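Long-range contacts in Dye-decolorizing peroxidase Tfu_3078 (Thermobifida fusca, PDB 5FW4), which uses a non-covalently bound heme b and hydrogen peroxide to oxidise a wide range of compounds, anthraquinone dyes among its most reactive substrates: residues 142-147 with 184-189; 255-260 with 349-354. All coordinates share one frame; numbering follows the deposited sequence.

Contact 1. Residues 142-147 with 184-189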
loop_
_atom_site.group_PDB
_atom_site.type_symbol
_atom_site.label_atom_id
_atom_site.label_comp_id
_atom_site.label_asym_id
_atom_site.label_seq_id
_atom_site.Cartn_x
_atom_site.Cartn_y
_atom_site.Cartn_z
ATOM N N VAL A 142 -8.477 -16.040 -1.918
ATOM C CA VAL A 142 -7.976 -16.036 -3.258
ATOM C C VAL A 142 -9.120 -16.292 -4.216
ATOM O O VAL A 142 -9.916 -17.230 -4.045
ATOM C CB VAL A 142 -6.889 -17.154 -3.446
ATOM C CG1 VAL A 142 -6.318 -17.078 -4.861
ATOM C CG2 VAL A 142 -5.813 -16.994 -2.379
ATOM N N THR A 143 -9.160 -15.475 -5.254
ATOM C CA THR A 143 -10.137 -15.582 -6.317
ATOM C C THR A 143 -9.418 -15.630 -7.650
ATOM O O THR A 143 -8.463 -14.875 -7.871
ATOM C CB THR A 143 -11.042 -14.294 -6.337
ATOM O OG1 THR A 143 -11.327 -13.890 -5.008
ATOM C CG2 THR A 143 -12.341 -14.566 -7.081
ATOM N N VAL A 144 -9.890 -16.495 -8.541
ATOM C CA VAL A 144 -9.290 -16.660 -9.859
ATOM C C VAL A 144 -10.316 -16.390 -10.924
ATOM O O VAL A 144 -11.402 -16.936 -10.880
ATOM C CB VAL A 144 -8.755 -18.076 -10.086
ATOM C CG1 VAL A 144 -8.166 -18.174 -11.483
ATOM C CG2 VAL A 144 -7.733 -18.446 -9.010
ATOM N N GLY A 145 -9.947 -15.550 -11.883
ATOM C CA GLY A 145 -10.844 -15.174 -12.971
ATOM C C GLY A 145 -10.220 -15.333 -14.348
ATOM O O GLY A 145 -8.988 -15.484 -14.507
ATOM N N ILE A 146 -11.091 -15.329 -15.350
ATOM C CA ILE A 146 -10.703 -15.593 -16.702
ATOM C C ILE A 146 -11.236 -14.472 -17.584
ATOM O O ILE A 146 -12.430 -14.183 -17.555
ATOM C CB ILE A 146 -11.313 -16.932 -17.130
ATOM C CG1 ILE A 146 -10.594 -18.079 -16.378
ATOM C CG2 ILE A 146 -11.281 -17.087 -18.649
ATOM C CD1 ILE A 146 -11.346 -19.390 -16.315
ATOM N N GLY A 147 -10.358 -13.879 -18.387
ATOM C CA GLY A 147 -10.766 -12.852 -19.337
ATOM C C GLY A 147 -11.184 -13.459 -20.659
ATOM O O GLY A 147 -10.732 -14.576 -21.068
ATOM N N PHE A 184 -6.171 -13.517 -17.433
ATOM C CA PHE A 184 -6.498 -14.032 -16.135
ATOM C C PHE A 184 -6.533 -12.942 -15.088
ATOM O O PHE A 184 -5.855 -11.897 -15.203
ATOM C CB PHE A 184 -5.435 -15.031 -15.658
ATOM C CG PHE A 184 -5.256 -16.176 -16.564
ATOM C CD1 PHE A 184 -6.145 -17.240 -16.544
ATOM C CD2 PHE A 184 -4.188 -16.208 -17.438
ATOM C CE1 PHE A 184 -5.948 -18.331 -17.390
ATOM C CE2 PHE A 184 -3.996 -17.284 -18.292
ATOM C CZ PHE A 184 -4.872 -18.347 -18.254
ATOM N N MET A 185 -7.230 -13.265 -14.018
ATOM C CA MET A 185 -7.138 -12.488 -12.807
ATOM C C MET A 185 -6.856 -13.277 -11.553
ATOM O O MET A 185 -7.450 -14.305 -11.298
ATOM C CB MET A 185 -8.431 -11.718 -12.540
ATOM C CG MET A 185 -8.321 -10.956 -11.234
ATOM S SD MET A 185 -9.847 -10.473 -10.470
ATOM C CE MET A 185 -10.727 -11.992 -10.211
ATOM N N LEU A 186 -6.020 -12.698 -10.724
ATOM C CA LEU A 186 -5.936 -13.072 -9.343
ATOM C C LEU A 186 -6.398 -11.927 -8.488
ATOM O O LEU A 186 -5.843 -10.838 -8.594
ATOM C CB LEU A 186 -4.490 -13.388 -8.980
ATOM C CG LEU A 186 -3.955 -14.682 -9.583
ATOM C CD1 LEU A 186 -2.475 -14.750 -9.225
ATOM C CD2 LEU A 186 -4.728 -15.881 -9.054
ATOM N N GLN A 187 -7.385 -12.180 -7.632
ATOM C CA GLN A 187 -7.705 -11.265 -6.546
ATOM C C GLN A 187 -7.311 -11.917 -5.235
ATOM O O GLN A 187 -7.838 -12.983 -4.867
ATOM C CB GLN A 187 -9.190 -10.839 -6.528
ATOM C CG GLN A 187 -9.549 -10.001 -5.288
ATOM C CD GLN A 187 -11.028 -9.799 -5.051
ATOM O OE1 GLN A 187 -11.498 -8.648 -4.867
ATOM N NE2 GLN A 187 -11.782 -10.895 -5.005
ATOM N N VAL A 188 -6.379 -11.279 -4.539
ATOM C CA VAL A 188 -5.881 -11.774 -3.272
ATOM C C VAL A 188 -6.195 -10.735 -2.220
ATOM O O VAL A 188 -5.868 -9.536 -2.382
ATOM C CB VAL A 188 -4.363 -12.074 -3.370
ATOM C CG1 VAL A 188 -3.878 -12.943 -2.227
ATOM C CG2 VAL A 188 -4.067 -12.721 -4.712
ATOM N N GLY A 189 -6.800 -11.207 -1.136
ATOM C CA GLY A 189 -7.214 -10.353 -0.036
ATOM C C GLY A 189 -6.728 -10.873 1.285
ATOM O O GLY A 189 -6.664 -12.095 1.502
#

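Contact 2. Residues 255-260 with 349-354. With HEM (protoporphyrin IX containing Fe), chain C.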
loop_
_atom_site.group_PDB
_atom_site.type_symbol
_atom_site.label_atom_id
_atom_site.label_comp_id
_atom_site.label_asym_id
_atom_site.label_seq_id
_atom_site.Cartn_x
_atom_site.Cartn_y
_atom_site.Cartn_z
ATOM N N ASP A 255 -27.585 -13.340 -3.671
ATOM C CA ASP A 255 -27.253 -14.404 -4.599
ATOM C C ASP A 255 -27.829 -14.191 -6.008
ATOM O O ASP A 255 -27.190 -14.524 -7.016
ATOM C CB ASP A 255 -27.679 -15.738 -4.005
ATOM C CG ASP A 255 -26.753 -16.175 -2.893
ATOM O OD1 ASP A 255 -25.549 -15.801 -2.927
ATOM O OD2 ASP A 255 -27.222 -16.880 -1.983
ATOM N N ARG A 256 -29.024 -13.625 -6.076
ATOM C CA ARG A 256 -29.634 -13.291 -7.356
ATOM C C ARG A 256 -28.818 -12.219 -8.089
ATOM O O ARG A 256 -28.676 -12.277 -9.303
ATOM C CB ARG A 256 -31.074 -12.796 -7.168
ATOM C CG ARG A 256 -32.112 -13.876 -6.826
ATOM C CD ARG A 256 -33.146 -13.374 -5.809
ATOM N NE ARG A 256 -34.530 -13.752 -6.116
ATOM C CZ ARG A 256 -35.449 -12.940 -6.645
ATOM N NH1 ARG A 256 -35.157 -11.679 -6.953
ATOM N NH2 ARG A 256 -36.681 -13.388 -6.872
ATOM N N THR A 257 -28.289 -11.247 -7.360
ATOM C CA THR A 257 -27.529 -10.161 -7.980
ATOM C C THR A 257 -26.183 -10.660 -8.550
ATOM O O THR A 257 -25.726 -10.210 -9.594
ATOM C CB THR A 257 -27.298 -9.024 -6.966
ATOM O OG1 THR A 257 -28.564 -8.472 -6.569
ATOM C CG2 THR A 257 -26.463 -7.942 -7.563
ATOM N N ILE A 258 -25.606 -11.632 -7.874
ATOM C CA ILE A 258 -24.227 -12.044 -8.084
ATOM C C ILE A 258 -24.051 -13.156 -9.113
ATOM O O ILE A 258 -23.024 -13.243 -9.795
ATOM C CB ILE A 258 -23.659 -12.492 -6.712
ATOM C CG1 ILE A 258 -22.727 -11.429 -6.210
ATOM C CG2 ILE A 258 -22.960 -13.846 -6.708
ATOM C CD1 ILE A 258 -23.441 -10.146 -5.979
ATOM N N THR A 259 -25.069 -13.989 -9.214
ATOM C CA THR A 259 -24.922 -15.338 -9.749
ATOM C C THR A 259 -25.339 -15.401 -11.206
ATOM O O THR A 259 -26.433 -14.957 -11.564
ATOM C CB THR A 259 -25.754 -16.316 -8.889
ATOM O OG1 THR A 259 -25.425 -16.117 -7.507
ATOM C CG2 THR A 259 -25.471 -17.764 -9.249
ATOM N N ALA A 260 -24.475 -15.959 -12.050
ATOM C CA ALA A 260 -24.820 -16.151 -13.447
ATOM C C ALA A 260 -25.938 -17.179 -13.547
ATOM O O ALA A 260 -25.827 -18.267 -12.989
ATOM C CB ALA A 260 -23.617 -16.615 -14.247
ATOM N N GLY A 349 -33.939 -1.776 -13.157
ATOM C CA GLY A 349 -33.681 -2.789 -12.158
ATOM C C GLY A 349 -32.247 -3.321 -12.128
ATOM O O GLY A 349 -31.964 -4.226 -11.357
ATOM N N ALA A 350 -31.353 -2.756 -12.948
ATOM C CA ALA A 350 -29.926 -3.126 -12.949
ATOM C C ALA A 350 -29.361 -3.000 -11.541
ATOM O O ALA A 350 -29.578 -2.000 -10.864
ATOM C CB ALA A 350 -29.143 -2.245 -13.915
ATOM N N ARG A 351 -28.654 -4.031 -11.097
ATOM C CA ARG A 351 -28.174 -4.118 -9.736
ATOM C C ARG A 351 -26.809 -4.829 -9.742
ATOM O O ARG A 351 -26.530 -5.624 -10.619
ATOM C CB ARG A 351 -29.202 -4.883 -8.898
ATOM C CG ARG A 351 -29.097 -4.737 -7.387
ATOM C CD ARG A 351 -30.183 -5.573 -6.696
ATOM N NE ARG A 351 -31.511 -5.164 -7.153
ATOM C CZ ARG A 351 -32.216 -4.148 -6.645
ATOM N NH1 ARG A 351 -31.740 -3.437 -5.641
ATOM N NH2 ARG A 351 -33.402 -3.840 -7.148
ATOM N N MET A 352 -25.948 -4.463 -8.805
ATOM C CA MET A 352 -24.619 -5.080 -8.693
ATOM C C MET A 352 -24.230 -5.064 -7.236
ATOM O O MET A 352 -24.856 -4.389 -6.429
ATOM C CB MET A 352 -23.597 -4.331 -9.562
ATOM C CG MET A 352 -23.150 -2.975 -9.015
ATOM S SD MET A 352 -22.553 -1.870 -10.288
ATOM C CE MET A 352 -24.127 -1.309 -11.001
ATOM N N PHE A 353 -23.197 -5.823 -6.911
ATOM C CA PHE A 353 -22.604 -5.860 -5.586
ATOM C C PHE A 353 -21.225 -5.231 -5.715
ATOM O O PHE A 353 -20.383 -5.724 -6.432
ATOM C CB PHE A 353 -22.502 -7.317 -5.100
ATOM C CG PHE A 353 -21.725 -7.507 -3.828
ATOM C CD1 PHE A 353 -22.095 -6.860 -2.660
ATOM C CD2 PHE A 353 -20.612 -8.346 -3.800
ATOM C CE1 PHE A 353 -21.384 -7.052 -1.481
ATOM C CE2 PHE A 353 -19.892 -8.526 -2.626
ATOM C CZ PHE A 353 -20.272 -7.878 -1.477
ATOM N N ARG A 354 -21.011 -4.140 -4.998
ATOM C CA ARG A 354 -19.796 -3.369 -5.083
ATOM C C ARG A 354 -18.908 -3.736 -3.912
ATOM O O ARG A 354 -19.343 -3.692 -2.758
ATOM C CB ARG A 354 -20.140 -1.871 -5.084
ATOM C CG ARG A 354 -20.682 -1.448 -6.436
ATOM C CD ARG A 354 -21.671 -0.261 -6.408
ATOM N NE ARG A 354 -22.243 0.081 -5.111
ATOM C CZ ARG A 354 -23.380 -0.354 -4.575
ATOM N NH1 ARG A 354 -24.236 -1.254 -5.177
ATOM N NH2 ARG A 354 -23.681 0.134 -3.370
HETATM C CHA HEM C . -23.578 4.241 -4.472
HETATM C CHB HEM C . -19.294 6.499 -4.454
HETATM C CHC HEM C . -18.462 4.802 -8.903
HETATM C CHD HEM C . -22.623 2.328 -8.807
HETATM C C1A HEM C . -22.487 4.987 -4.100
HETATM C C2A HEM C . -22.406 5.694 -2.884
HETATM C C3A HEM C . -21.215 6.344 -2.895
HETATM C C4A HEM C . -20.555 6.039 -4.092
HETATM C CMA HEM C . -20.652 7.190 -1.817
HETATM C CAA HEM C . -23.461 5.762 -1.809
HETATM C CBA HEM C . -23.302 4.697 -0.730
HETATM C CGA HEM C . -23.657 3.335 -1.249
HETATM O O1A HEM C . -22.722 2.517 -1.462
HETATM O O2A HEM C . -24.862 3.037 -1.449
HETATM C C1B HEM C . -18.703 6.220 -5.699
HETATM C C2B HEM C . -17.437 6.716 -6.093
HETATM C C3B HEM C . -17.176 6.244 -7.351
HETATM C C4B HEM C . -18.339 5.426 -7.698
HETATM C CMB HEM C . -16.550 7.586 -5.249
HETATM C CAB HEM C . -16.002 6.387 -8.220
HETATM C CBB HEM C . -14.837 6.890 -7.812
HETATM C C1C HEM C . -19.506 3.985 -9.273
HETATM C C2C HEM C . -19.579 3.305 -10.470
HETATM C C3C HEM C . -20.765 2.581 -10.429
HETATM C C4C HEM C . -21.407 2.852 -9.198
HETATM C CMC HEM C . -18.506 3.395 -11.523
HETATM C CAC HEM C . -21.439 1.730 -11.398
HETATM C CBC HEM C . -21.197 1.785 -12.670
HETATM C C1D HEM C . -23.184 2.693 -7.572
HETATM C C2D HEM C . -24.492 2.167 -7.162
HETATM C C3D HEM C . -24.759 2.715 -5.954
HETATM C C4D HEM C . -23.616 3.573 -5.659
HETATM C CMD HEM C . -25.382 1.184 -7.904
HETATM C CAD HEM C . -25.992 2.458 -5.111
HETATM C CBD HEM C . -27.131 3.343 -5.625
HETATM C CGD HEM C . -28.422 3.014 -4.908
HETATM O O1D HEM C . -29.122 2.030 -5.218
HETATM O O2D HEM C . -28.783 3.750 -3.964
HETATM N NA HEM C . -21.344 5.215 -4.839
HETATM N NB HEM C . -19.195 5.459 -6.676
HETATM N NC HEM C . -20.633 3.732 -8.540
HETATM N ND HEM C . -22.666 3.541 -6.645
HETATM FE FE HEM C . -21.034 4.513 -6.678
HETATM O O HOH W 1 -27.188 -8.343 -11.130
#

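Contact 1. Residues 142-147 with 184-189
Residues 142-146 and 184-189 run antiparallel, the axes of these short segments 4.4 Å apart and at 163° to each other. Thr143 with Gln187 and Gly145 with Met185 form the hydrogen-bonded pairs, each closed by two N-H...O bonds. Thr143 N to Gln187 O, at 2.8 Å, lies in the carbonyl plane, whereas Met185 N sits well above the carbonyl plane of Gly145. Between them Val144 and Leu186 form a non-hydrogen-bonded pair, and Val144 CA makes a C-H...O contact with Met185 O at 3.3 Å. Strand 141-146 is the outermost of the four antiparallel strands in the N-terminal ferredoxin-like half of the DyP fold, and Ile146 bonds through its backbone to Ala413 of the second sheet. Val144 CG2 meets Leu186 CD2 at 4.0 Å, side by side on the face covered by helix 97-120. On the other face, Gln187 stretches out with CG anti to the backbone N (chi1 174°), and its NE2 donates to Thr143 OG1 at 3.0 Å, in the amide plane. The carbonyls of Pro72 and Gly73 also bind OG1 and NE2, respectively. A leucine in place of Gln187 would probably leave Thr143 OG1 and the carbonyl of Gly73 without this amide donor. Beside them, Met185 bends at chi3, bringing CE to 4.0 Å from Gly145 N.

Contact 2. Residues 255-260 with 349-354
Thr257, in the last turn of helix 252-258, lays its methyl CG2 over the backbone of Met352, 3.6 Å from Met352 CA, just before strand 353-363 begins. That strand is an outermost strand of the four-stranded antiparallel sheet in the C-terminal ferredoxin-like half of the DyP fold, and its start lines the heme pocket. The helix end packs on one side of 349-354 while the porphyrin lies on the other. With the methyl turned to the backbone of Met352, Thr257 OG1 faces the aliphatic part of Arg351. There Arg351 CD comes to 3.3 Å from Thr257 OG1, the two side chains crossing at about a right angle; the hydroxyl is hydrogen-bonded to the carbonyl of Leu253 one turn back. A water donates to both Thr257 O and Arg351 O, 2.8 Å from each, and ties the helix end to the loop through two backbone carbonyls. The ring of Phe353 meets Phe254 edge-to-face. Met352 points its CB away from the helix, and with CG between the backbone N and the carbonyl carbon (chi1 74°) its sulfur SD reaches heme CAC at 3.9 Å. Arg354, which also belongs to the pocket of the bound oxygen molecule, folds at chi3 (-16°) and sets one face of its guanidinium over the porphyrin rim, with heme C3D 3.6 Å above the plane over its centre. The bond to the heme propionate is likely to restrict rotation of the guanidinium: Arg354 NH2 donates in the guanidinium plane to heme O1A at 3.2 Å, with an N-H...O angle of 150°.

Overall arrangement
Contact 1 closes before contact 2 opens along the chain, and each belongs to a different half of the DyP fold. The 142-147 and 184-189 pair lies in the N-terminal sheet; contact 2 joins the end of helix 252-258 to the segment leading into strand 353-363 of the C-terminal sheet. Both sheets have four antiparallel strands in the order 2-3-1-4. The centres of the two contacts are about 19 Å apart and their nearest atoms about 9 Å. Strand 404-414 relates them: it belongs to the C-terminal sheet, yet its Ala413 shares a backbone hydrogen bond with Ile146, and its Phe412 and Val414 pack against side chains of contact 1. Contact 1 thus lies at the junction of the two sheets, whereas contact 2 borders the heme.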